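Local coordinates for protein alternansucrase (PDB 6HVG) that belongs to glycosyl hydrolase family 70, the large multidomain enzymes with a TIM-barrel catalytic domain, and carries additional choline-binding-type repeats, at residues A[882-887]-A[928-933]. Residues are numbered along the deposited sequence; the frame is centred on the assembly and turned at random.
Sequences TSVRFG and ITLHMG
Thr-929 meets Thr-882 through its backbone: its carbonyl O lies 3.7 Å from Thr-882 CG2. Thr-882, beta-branched, suits this partly exposed margin, turning CG2 to the other strand while its OG1 makes a weak hydrogen bond to Ala-865 O. Leu-930 goes deeper. Its CG is anti to its own carbonyl carbon (chi1 -81°), and the CD2 methyl beyond reaches Thr-882 CB at 3.8 Å and Val-884 CG2 at 4.1 Å; Ile-913 of strand 910-915 also touches this leucine. The two strands run in nearly the same direction, 22° apart and 7.1 Å between axes, yet belong to different sheets: 882-885 pairs with 862-866 and 910-915, 928-931 with 971-975. This is apolar packing between sheets in a beta domain, consistent with domain C of this family, inserted in sequence between barrel strands 821-825 and 1045-1047. His-931 centres an inverse gamma turn, closed by a weak hydrogen bond from Met-932 N to Leu-930 O; the residue is exposed, with Thr-929 CG2 over one face of its ring, whereas its carbonyl O sits 3.7 Å from Val-884 CG2. Met-932, flexible and unbranched, bends at chi2 and chi3 to bring CE against both Val-884 methyls. Its carbonyl O lies in the plane of the Phe-886 ring, 3.4 Å from CD1 at the edge, and also accepts from a water that donates to Arg-885 O. Gly-933 CA comes obliquely to Phe-886 CE1, at 4.2 Å, with backbone angles that would press any side chain against the preceding carbonyl O.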
ATOM      1  N   THR A 882      31.159  -4.234  21.006  1.00 60.95           N
ATOM      2  CA  THR A 882      31.319  -4.045  22.428  1.00 61.36           C
ATOM      3  C   THR A 882      30.830  -2.669  22.855  1.00 59.02           C
ATOM      4  O   THR A 882      31.371  -1.653  22.437  1.00 56.34           O
ATOM      5  CB  THR A 882      32.781  -4.258  22.864  1.00 64.08           C
ATOM      6  OG1 THR A 882      33.659  -3.438  22.091  1.00 63.61           O
ATOM      7  CG2 THR A 882      33.161  -5.710  22.686  1.00 65.59           C
ATOM      8  N   SER A 883      29.789  -2.663  23.682  1.00 59.24           N
ATOM      9  CA  SER A 883      29.147  -1.431  24.170  1.00 58.02           C
ATOM     10  C   SER A 883      29.206  -1.407  25.680  1.00 55.69           C
ATOM     11  O   SER A 883      28.826  -2.386  26.328  1.00 60.89           O
ATOM     12  CB  SER A 883      27.682  -1.331  23.708  1.00 56.36           C
ATOM     13  OG  SER A 883      27.090  -0.097  24.080  1.00 59.21           O
ATOM     14  N   VAL A 884      29.664  -0.282  26.225  1.00 50.81           N
ATOM     15  CA  VAL A 884      29.907  -0.117  27.650  1.00 50.13           C
ATOM     16  C   VAL A 884      29.251   1.152  28.157  1.00 48.56           C
ATOM     17  O   VAL A 884      29.213   2.127  27.438  1.00 51.05           O
ATOM     18  CB  VAL A 884      31.425  -0.001  27.958  1.00 50.12           C
ATOM     19  CG1 VAL A 884      31.662   0.342  29.423  1.00 49.54           C
ATOM     20  CG2 VAL A 884      32.146  -1.291  27.568  1.00 49.90           C
ATOM     21  N   ARG A 885      28.726   1.120  29.378  1.00 46.86           N
ATOM     22  CA  ARG A 885      28.346   2.318  30.122  1.00 46.74           C
ATOM     23  C   ARG A 885      29.147   2.309  31.440  1.00 46.80           C
ATOM     24  O   ARG A 885      29.268   1.273  32.075  1.00 47.48           O
ATOM     25  CB  ARG A 885      26.828   2.358  30.405  1.00 48.49           C
ATOM     26  CG  ARG A 885      25.907   2.664  29.204  1.00 50.01           C
ATOM     27  CD  ARG A 885      26.069   4.079  28.571  1.00 48.86           C
ATOM     28  NE  ARG A 885      25.326   5.140  29.253  1.00 47.74           N
ATOM     29  CZ  ARG A 885      23.999   5.268  29.223  1.00 49.70           C
ATOM     30  NH1 ARG A 885      23.229   4.429  28.539  1.00 49.80           N
ATOM     31  NH2 ARG A 885      23.423   6.255  29.892  1.00 53.17           N
ATOM     32  N   PHE A 886      29.633   3.469  31.884  1.00 46.31           N
ATOM     33  CA  PHE A 886      30.572   3.557  33.008  1.00 46.38           C
ATOM     34  C   PHE A 886      30.032   3.720  34.451  1.00 46.81           C
ATOM     35  O   PHE A 886      30.684   3.260  35.381  1.00 50.35           O
ATOM     36  CB  PHE A 886      31.556   4.687  32.741  1.00 48.69           C
ATOM     37  CG  PHE A 886      32.292   4.556  31.450  1.00 50.01           C
ATOM     38  CD1 PHE A 886      33.162   3.498  31.232  1.00 49.28           C
ATOM     39  CD2 PHE A 886      32.102   5.484  30.439  1.00 50.94           C
ATOM     40  CE1 PHE A 886      33.847   3.370  30.033  1.00 49.82           C
ATOM     41  CE2 PHE A 886      32.787   5.367  29.238  1.00 53.49           C
ATOM     42  CZ  PHE A 886      33.667   4.302  29.034  1.00 52.43           C
ATOM     43  N   GLY A 887      28.904   4.400  34.660  1.00 46.16           N
ATOM     44  CA  GLY A 887      28.396   4.698  36.003  1.00 47.63           C
ATOM     45  C   GLY A 887      27.966   6.137  36.066  1.00 49.35           C
ATOM     46  O   GLY A 887      28.090   6.811  35.079  1.00 60.42           O
ATOM     47  N   ILE A 928      38.811 -11.233  23.228  1.00 80.61           N
ATOM     48  CA  ILE A 928      37.824 -10.168  23.052  1.00 75.89           C
ATOM     49  C   ILE A 928      37.642  -9.389  24.347  1.00 73.43           C
ATOM     50  O   ILE A 928      37.458  -9.967  25.409  1.00 69.53           O
ATOM     51  CB  ILE A 928      36.496 -10.733  22.519  1.00 72.89           C
ATOM     52  CG1 ILE A 928      36.658 -11.018  21.031  1.00 70.45           C
ATOM     53  CG2 ILE A 928      35.353  -9.752  22.720  1.00 70.98           C
ATOM     54  CD1 ILE A 928      35.481 -11.734  20.433  1.00 70.48           C
ATOM     55  N   THR A 929      37.693  -8.062  24.240  1.00 71.36           N
ATOM     56  CA  THR A 929      37.773  -7.203  25.420  1.00 68.87           C
ATOM     57  C   THR A 929      36.655  -6.168  25.569  1.00 64.83           C
ATOM     58  O   THR A 929      36.265  -5.487  24.621  1.00 68.13           O
ATOM     59  CB  THR A 929      39.107  -6.445  25.453  1.00 68.16           C
ATOM     60  OG1 THR A 929      40.182  -7.369  25.272  1.00 67.81           O
ATOM     61  CG2 THR A 929      39.270  -5.761  26.776  1.00 70.74           C
ATOM     62  N   LEU A 930      36.165  -6.066  26.796  1.00 62.59           N
ATOM     63  CA  LEU A 930      35.258  -5.009  27.218  1.00 61.75           C
ATOM     64  C   LEU A 930      36.009  -3.998  28.068  1.00 59.91           C
ATOM     65  O   LEU A 930      36.382  -4.290  29.183  1.00 60.82           O
ATOM     66  CB  LEU A 930      34.128  -5.585  28.062  1.00 61.71           C
ATOM     67  CG  LEU A 930      32.938  -6.253  27.371  1.00 61.59           C
ATOM     68  CD1 LEU A 930      32.009  -6.837  28.415  1.00 61.64           C
ATOM     69  CD2 LEU A 930      32.183  -5.281  26.483  1.00 63.50           C
ATOM     70  N   HIS A 931      36.216  -2.796  27.553  1.00 61.26           N
ATOM     71  CA  HIS A 931      36.893  -1.765  28.330  1.00 62.22           C
ATOM     72  C   HIS A 931      35.879  -1.098  29.284  1.00 59.92           C
ATOM     73  O   HIS A 931      35.307  -0.041  28.994  1.00 55.87           O
ATOM     74  CB  HIS A 931      37.582  -0.732  27.412  1.00 64.30           C
ATOM     75  CG  HIS A 931      38.547  -1.332  26.445  1.00 62.00           C
ATOM     76  ND1 HIS A 931      38.178  -1.725  25.176  1.00 60.96           N
ATOM     77  CD2 HIS A 931      39.861  -1.619  26.566  1.00 62.84           C
ATOM     78  CE1 HIS A 931      39.226  -2.230  24.556  1.00 63.52           C
ATOM     79  NE2 HIS A 931      40.260  -2.177  25.380  1.00 65.67           N
ATOM     80  N   MET A 932      35.690  -1.736  30.432  1.00 57.66           N
ATOM     81  CA  MET A 932      34.781  -1.263  31.468  1.00 56.45           C
ATOM     82  C   MET A 932      35.224   0.059  32.088  1.00 54.78           C
ATOM     83  O   MET A 932      34.444   0.697  32.778  1.00 51.11           O
ATOM     84  CB  MET A 932      34.686  -2.296  32.588  1.00 59.19           C
ATOM     85  CG  MET A 932      34.033  -3.611  32.188  1.00 59.77           C
ATOM     86  SD  MET A 932      32.276  -3.421  31.844  1.00 58.72           S
ATOM     87  CE  MET A 932      32.298  -3.487  30.100  1.00 59.89           C
ATOM     88  N   GLY A 933      36.495   0.410  31.912  1.00 54.80           N
ATOM     89  CA  GLY A 933      36.986   1.733  32.242  1.00 54.37           C
ATOM     90  C   GLY A 933      37.882   1.791  33.456  1.00 53.65           C
ATOM     91  O   GLY A 933      37.804   0.963  34.339  1.00 54.95           O
TER
HETATM   92  O   HOH W   1      31.795   0.167  32.861  1.00 49.71           O